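Local coordinates for tail fiber protein (Pseudomonas aeruginosa, PDB 6CL6), which serves as the receptor-binding fiber of the R2 pyocin, a contractile injection system, and presumably attaches the particle to the surface of target bacteria, at the interface of chains A and B. Coordinates in Å, arbitrary orientation; residue numbers count along the deposited sequence, not the author numbering. Chains: chain A/B, Tail fiber protein.

Contact 1: the interface of chains A and B. Residues chain A 236-240; chain B 238-241.
A:Phe238 and B:Phe238 meet edge to face, their ring planes turned 57° to each other. The CD2 edge atom of B:Phe238 stands 3.8 Å above the ring plane of A:Phe238, over the ring centre. CG of A:Phe238 is anti to its carbonyl carbon (chi1 -60°), which lays the ring over B:Phe238. The CB of B:Phe238 lies on that same face. The CD of B:Pro239 packs against CD1 and CE1 from the same side of the plane, and the carbonyl O of B:Pro239 sits at the ring edge, in plane. Further along, the A:Pro240 and B:Pro240 rings touch through their CB atoms, crossing at about a right angle.

Most polar contacts use backbone atoms. The amide N of A:Phe238 donates to the carbonyl O of B:Pro239 at 2.9 Å. The amide N of B:Ser241 donates to the carbonyl O of A:Phe238 at 2.8 Å, from well above the carbonyl plane. The hydroxyl OG of B:Ser241 lies 3.1 Å from that same O and can give it a second hydrogen bond. Water 1 also links this O to the O of B:Phe238, with 3.2 Å to each.

The two segments form a parallel beta bridge between A:Phe238 and B:Pro240. They are extended, proline-rich loops in the slender middle of the fiber, between the 3-10 helix 228-230 and strand 245-246.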
loop_
_atom_site.group_PDB
_atom_site.type_symbol
_atom_site.label_atom_id
_atom_site.label_comp_id
_atom_site.label_asym_id
_atom_site.label_seq_id
_atom_site.Cartn_x
_atom_site.Cartn_y
_atom_site.Cartn_z
ATOM N N ALA A 236 3.746 -0.671 -22.671
ATOM C CA ALA A 236 3.150 -1.565 -23.654
ATOM C C ALA A 236 4.193 -2.498 -24.252
ATOM O O ALA A 236 3.897 -3.664 -24.539
ATOM C CB ALA A 236 2.470 -0.748 -24.760
ATOM N N THR A 237 5.419 -2.006 -24.445
ATOM C CA THR A 237 6.499 -2.818 -24.989
ATOM C C THR A 237 7.750 -2.638 -24.143
ATOM O O THR A 237 7.900 -1.659 -23.405
ATOM C CB THR A 237 6.803 -2.453 -26.452
ATOM O OG1 THR A 237 7.209 -1.079 -26.512
ATOM C CG2 THR A 237 5.557 -2.697 -27.307
ATOM N N PHE A 238 8.652 -3.609 -24.275
ATOM C CA PHE A 238 9.828 -3.728 -23.437
ATOM C C PHE A 238 11.078 -3.853 -24.298
ATOM O O PHE A 238 11.062 -4.557 -25.313
ATOM C CB PHE A 238 9.690 -4.959 -22.532
ATOM C CG PHE A 238 8.486 -4.910 -21.618
ATOM C CD1 PHE A 238 7.221 -5.220 -22.089
ATOM C CD2 PHE A 238 8.628 -4.562 -20.304
ATOM C CE1 PHE A 238 6.116 -5.179 -21.251
ATOM C CE2 PHE A 238 7.522 -4.511 -19.447
ATOM C CZ PHE A 238 6.269 -4.827 -19.931
ATOM N N PRO A 239 12.177 -3.205 -23.914
ATOM C CA PRO A 239 13.415 -3.321 -24.706
ATOM C C PRO A 239 13.963 -4.733 -24.638
ATOM O O PRO A 239 14.207 -5.264 -23.545
ATOM C CB PRO A 239 14.360 -2.310 -24.039
ATOM C CG PRO A 239 13.871 -2.217 -22.641
ATOM C CD PRO A 239 12.376 -2.384 -22.705
ATOM N N PRO A 240 14.160 -5.390 -25.779
ATOM C CA PRO A 240 14.479 -6.819 -25.747
ATOM C C PRO A 240 15.945 -7.094 -25.440
ATOM O O PRO A 240 16.836 -6.293 -25.718
ATOM C CB PRO A 240 14.114 -7.290 -27.164
ATOM C CG PRO A 240 14.345 -6.090 -28.011
ATOM C CD PRO A 240 14.030 -4.883 -27.165
ATOM N N PHE B 238 8.314 -10.978 -22.981
ATOM C CA PHE B 238 7.703 -9.659 -23.021
ATOM C C PHE B 238 7.588 -9.194 -24.462
ATOM O O PHE B 238 8.470 -9.480 -25.278
ATOM C CB PHE B 238 8.547 -8.657 -22.204
ATOM C CG PHE B 238 8.735 -9.056 -20.764
ATOM C CD1 PHE B 238 9.637 -10.042 -20.416
ATOM C CD2 PHE B 238 7.967 -8.480 -19.770
ATOM C CE1 PHE B 238 9.796 -10.428 -19.102
ATOM C CE2 PHE B 238 8.121 -8.868 -18.450
ATOM C CZ PHE B 238 9.034 -9.839 -18.118
ATOM N N PRO B 239 6.529 -8.472 -24.803
ATOM C CA PRO B 239 6.409 -7.941 -26.160
ATOM C C PRO B 239 7.492 -6.915 -26.411
ATOM O O PRO B 239 7.524 -5.882 -25.734
ATOM C CB PRO B 239 5.011 -7.300 -26.175
ATOM C CG PRO B 239 4.793 -6.893 -24.749
ATOM C CD PRO B 239 5.457 -7.972 -23.921
ATOM N N PRO B 240 8.386 -7.154 -27.370
ATOM C CA PRO B 240 9.539 -6.264 -27.515
ATOM C C PRO B 240 9.169 -4.934 -28.147
ATOM O O PRO B 240 8.271 -4.843 -28.985
ATOM C CB PRO B 240 10.490 -7.055 -28.430
ATOM C CG PRO B 240 9.566 -7.890 -29.261
ATOM C CD PRO B 240 8.421 -8.270 -28.344
ATOM N N SER B 241 9.884 -3.891 -27.720
ATOM C CA SER B 241 9.785 -2.600 -28.381
ATOM C C SER B 241 10.608 -2.615 -29.670
ATOM O O SER B 241 11.339 -3.558 -29.950
ATOM C CB SER B 241 10.236 -1.501 -27.436
ATOM O OG SER B 241 11.462 -1.840 -26.825
HETATM O O HOH W 1 11.117 -7.699 -25.080
#

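Contact 2: the interface of chains A and B. Residues chain A 262, 270-271, 274, 276; chain B 262, 274, 276.
The guanidinium of A:Arg271 reaches across to the carbonyl O of B:Ile274, in a helix-end contact between chains of the three-copy fiber. Its NH1 donates to the O of B:Ile274 at 2.9 Å. The bond is somewhat bent, with 151° at the hydrogen. The carbonyl O lies slightly out of the guanidinium plane, and NH1 in turn is tilted from the carbonyl plane. A positive guanidinium would suit the partly negative C-terminal end of that helix.

Apolar contacts lie beside this bond. The CB of A:Ala270 presses on the CG2 methyl of B:Ile274 at 3.5 Å, a tight fit. A:Ile274 and B:Ile274 reach tip to tip, and their CD1 methyls meet at 3.8 Å. A:Val262 and B:Val262 also meet, CG1 against CG1 at 3.6 Å, with the side chains oblique to each other. The CB atoms of A:Ala276 and B:Ala276 face each other more loosely, at 4.2 Å.

Helix 267-274 carries A:Ala270, A:Arg271 and the Ile274 of each chain. In B:Ile274, CG1 stands between the backbone N and the carbonyl carbon (chi1 66°). CG2 then lies beside the backbone N, facing A:Ala270, and the extended CG1 branch carries CD1 to A:Ile274. The A:Arg271 chain bends at chi3 (-54°), and its CD methylene lies 3.3 Å from the O of B:Ile274 that NH1 holds.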
loop_
_atom_site.group_PDB
_atom_site.type_symbol
_atom_site.label_atom_id
_atom_site.label_comp_id
_atom_site.label_asym_id
_atom_site.label_seq_id
_atom_site.Cartn_x
_atom_site.Cartn_y
_atom_site.Cartn_z
ATOM N N VAL A 262 18.366 -8.953 -53.123
ATOM C CA VAL A 262 18.315 -8.635 -54.548
ATOM C C VAL A 262 17.508 -7.373 -54.825
ATOM O O VAL A 262 17.294 -7.027 -55.982
ATOM C CB VAL A 262 17.792 -9.811 -55.374
ATOM C CG1 VAL A 262 18.757 -10.995 -55.296
ATOM C CG2 VAL A 262 16.398 -10.220 -54.927
ATOM N N ALA A 270 15.266 -8.429 -59.637
ATOM C CA ALA A 270 16.432 -9.030 -58.998
ATOM C C ALA A 270 17.614 -9.078 -59.961
ATOM O O ALA A 270 18.742 -8.706 -59.609
ATOM C CB ALA A 270 16.092 -10.435 -58.512
ATOM N N ARG A 271 17.366 -9.506 -61.192
ATOM C CA ARG A 271 18.448 -9.582 -62.169
ATOM C C ARG A 271 19.041 -8.207 -62.432
ATOM O O ARG A 271 20.261 -8.066 -62.586
ATOM C CB ARG A 271 17.940 -10.198 -63.476
ATOM C CG ARG A 271 17.621 -11.678 -63.387
ATOM C CD ARG A 271 17.461 -12.260 -64.802
ATOM N NE ARG A 271 16.475 -11.513 -65.569
ATOM C CZ ARG A 271 15.178 -11.823 -65.656
ATOM N NH1 ARG A 271 14.685 -12.870 -65.007
ATOM N NH2 ARG A 271 14.373 -11.079 -66.395
ATOM N N ILE A 274 21.593 -7.192 -59.601
ATOM C CA ILE A 274 22.907 -7.821 -59.630
ATOM C C ILE A 274 23.470 -7.914 -61.044
ATOM O O ILE A 274 24.475 -8.588 -61.261
ATOM C CB ILE A 274 22.865 -9.198 -58.942
ATOM C CG1 ILE A 274 21.999 -10.180 -59.713
ATOM C CG2 ILE A 274 22.346 -9.046 -57.519
ATOM C CD1 ILE A 274 22.179 -11.622 -59.270
ATOM N N ALA A 276 22.480 -9.375 -63.851
ATOM C CA ALA A 276 22.520 -10.714 -64.413
ATOM C C ALA A 276 21.702 -10.798 -65.691
ATOM O O ALA A 276 20.698 -10.101 -65.860
ATOM C CB ALA A 276 22.000 -11.744 -63.415
ATOM N N VAL B 262 16.596 -14.916 -52.593
ATOM C CA VAL B 262 16.671 -15.742 -53.796
ATOM C C VAL B 262 16.010 -17.101 -53.594
ATOM O O VAL B 262 16.194 -18.009 -54.414
ATOM C CB VAL B 262 18.118 -15.913 -54.285
ATOM C CG1 VAL B 262 18.701 -14.566 -54.707
ATOM C CG2 VAL B 262 18.987 -16.587 -53.232
ATOM N N ILE B 274 15.369 -16.328 -59.806
ATOM C CA ILE B 274 15.401 -15.047 -60.511
ATOM C C ILE B 274 15.571 -15.234 -62.018
ATOM O O ILE B 274 15.754 -14.257 -62.739
ATOM C CB ILE B 274 16.489 -14.120 -59.956
ATOM C CG1 ILE B 274 17.876 -14.680 -60.230
ATOM C CG2 ILE B 274 16.284 -13.904 -58.435
ATOM C CD1 ILE B 274 19.011 -13.709 -59.904
ATOM N N ALA B 276 17.998 -16.491 -63.964
ATOM C CA ALA B 276 19.267 -16.031 -64.490
ATOM C C ALA B 276 20.015 -17.161 -65.201
ATOM O O ALA B 276 19.918 -18.335 -64.838
ATOM C CB ALA B 276 20.121 -15.451 -63.361
#

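Contact 3: the interface of chains A and B. Residues chain A 92, 94-97; chain B 101-103, 115-116.
A:Ala95 has positive phi (phi 76° and psi -52°), which turns the loop after strand 85-92 of chain A, while B:Val101, B:Arg102 and B:Val103 run extended in strand 99-104. This is a loop-against-strand contact between chains of the three-copy fiber. The hydroxyl OG of A:Ser97 donates to the carbonyl O of B:Pro116 at 3.0 Å, almost in line with the carbonyl bond. This OG lies beside its own backbone N (chi1 -62°). It also packs near the CA of B:Arg102. The CB of A:Ser97 lies 3.5 Å from the O of B:Val101.

B:Leu115 reaches the turn with one branch. Its CD1 methyl meets the carbonyl group of A:Ala95, 3.5 Å from the C atom, and also touches the CA of A:Thr96. B:Val103 splits its two methyls between carbonyl oxygens. CG1 lies 3.5 Å from the O of A:Thr96, and CG2 lies 3.3 Å from the O of A:Ser92.

Within chain A, the hydroxyl OG of A:Ser92 donates to the O of A:Thr96 at 2.6 Å. This ties the strand end to the loop and may help place A:Ser97. Water 2 bridges the chains, 2.8 Å from the O of A:Ser92 and 2.9 Å from the O of B:Arg102.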
loop_
_atom_site.group_PDB
_atom_site.type_symbol
_atom_site.label_atom_id
_atom_site.label_comp_id
_atom_site.label_asym_id
_atom_site.label_seq_id
_atom_site.Cartn_x
_atom_site.Cartn_y
_atom_site.Cartn_z
ATOM N N SER A 92 -10.800 16.398 61.126
ATOM C CA SER A 92 -9.431 16.841 61.305
ATOM C C SER A 92 -9.368 18.099 62.144
ATOM O O SER A 92 -10.251 18.956 62.106
ATOM C CB SER A 92 -8.776 17.082 59.928
ATOM O OG SER A 92 -9.605 17.938 59.131
ATOM N N ASN A 94 -6.483 20.197 61.877
ATOM C CA ASN A 94 -5.651 21.173 61.197
ATOM C C ASN A 94 -5.175 20.593 59.867
ATOM O O ASN A 94 -5.434 19.441 59.554
ATOM C CB ASN A 94 -4.449 21.537 62.082
ATOM C CG ASN A 94 -3.483 20.390 62.245
ATOM O OD1 ASN A 94 -3.812 19.343 62.777
ATOM N ND2 ASN A 94 -2.251 20.584 61.774
ATOM N N ALA A 95 -4.505 21.440 59.080
ATOM C CA ALA A 95 -3.727 21.061 57.909
ATOM C C ALA A 95 -4.580 20.722 56.702
ATOM O O ALA A 95 -4.314 21.236 55.604
ATOM C CB ALA A 95 -2.787 19.897 58.231
ATOM N N THR A 96 -5.564 19.832 56.880
ATOM C CA THR A 96 -6.498 19.473 55.812
ATOM C C THR A 96 -7.895 19.340 56.410
ATOM O O THR A 96 -8.062 19.324 57.636
ATOM C CB THR A 96 -6.120 18.145 55.143
ATOM O OG1 THR A 96 -6.267 17.093 56.096
ATOM C CG2 THR A 96 -4.676 18.136 54.650
ATOM N N SER A 97 -8.901 19.215 55.538
ATOM C CA SER A 97 -10.305 19.028 55.934
ATOM C C SER A 97 -10.693 17.601 55.577
ATOM O O SER A 97 -10.966 17.299 54.406
ATOM C CB SER A 97 -11.236 20.017 55.201
ATOM O OG SER A 97 -10.920 21.365 55.537
ATOM N N VAL B 101 -17.134 19.173 55.183
ATOM C CA VAL B 101 -16.330 19.362 56.383
ATOM C C VAL B 101 -15.247 20.417 56.139
ATOM O O VAL B 101 -14.733 20.555 55.035
ATOM C CB VAL B 101 -15.719 17.996 56.790
ATOM C CG1 VAL B 101 -14.744 17.494 55.744
ATOM C CG2 VAL B 101 -15.021 18.093 58.154
ATOM N N ARG B 102 -14.895 21.166 57.188
ATOM C CA ARG B 102 -13.778 22.096 57.141
ATOM C C ARG B 102 -13.226 22.279 58.557
ATOM O O ARG B 102 -13.663 21.629 59.510
ATOM C CB ARG B 102 -14.174 23.448 56.516
ATOM C CG ARG B 102 -15.021 24.349 57.383
ATOM C CD ARG B 102 -15.121 25.752 56.824
ATOM N NE ARG B 102 -15.901 26.594 57.725
ATOM C CZ ARG B 102 -15.981 27.920 57.662
ATOM N NH1 ARG B 102 -15.331 28.595 56.707
ATOM N NH2 ARG B 102 -16.685 28.576 58.565
ATOM N N VAL B 103 -12.221 23.147 58.676
ATOM C CA VAL B 103 -11.475 23.282 59.917
ATOM C C VAL B 103 -10.809 24.649 59.961
ATOM O O VAL B 103 -10.425 25.211 58.930
ATOM C CB VAL B 103 -10.443 22.141 60.072
ATOM C CG1 VAL B 103 -9.408 22.242 58.927
ATOM C CG2 VAL B 103 -9.780 22.180 61.438
ATOM N N LEU B 115 -9.801 26.628 56.547
ATOM C CA LEU B 115 -9.476 25.906 55.335
ATOM C C LEU B 115 -10.729 25.714 54.489
ATOM O O LEU B 115 -11.856 25.817 54.978
ATOM C CB LEU B 115 -8.877 24.559 55.688
ATOM C CG LEU B 115 -7.654 24.574 56.592
ATOM C CD1 LEU B 115 -7.073 23.137 56.710
ATOM C CD2 LEU B 115 -6.606 25.512 56.099
ATOM N N PRO B 116 -10.566 25.492 53.181
ATOM C CA PRO B 116 -11.736 25.275 52.328
ATOM C C PRO B 116 -12.554 24.078 52.778
ATOM O O PRO B 116 -12.032 23.102 53.346
ATOM C CB PRO B 116 -11.128 25.048 50.937
ATOM C CG PRO B 116 -9.812 25.848 50.998
ATOM C CD PRO B 116 -9.315 25.622 52.408
HETATM O O HOH W 2 -12.573 19.208 60.549
#

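The three contacts are spread along the fiber and share no residue. Contact 1 and contact 2 lie about 36 Å apart, measured between the centres of their C-alpha atoms. Contact 3 is about 89 Å from contact 1 and about 125 Å from contact 2. Contact 1 uses extended loops and contact 2 uses helix 267-274 with nearby loops. Contact 3 sets the end of strand 85-92 and the loop after it against strand 99-104 and a second loop. The deposited assembly holds three copies, so equivalent contacts should repeat around the fiber. Joining at such separated levels should keep the long, thin trimer together.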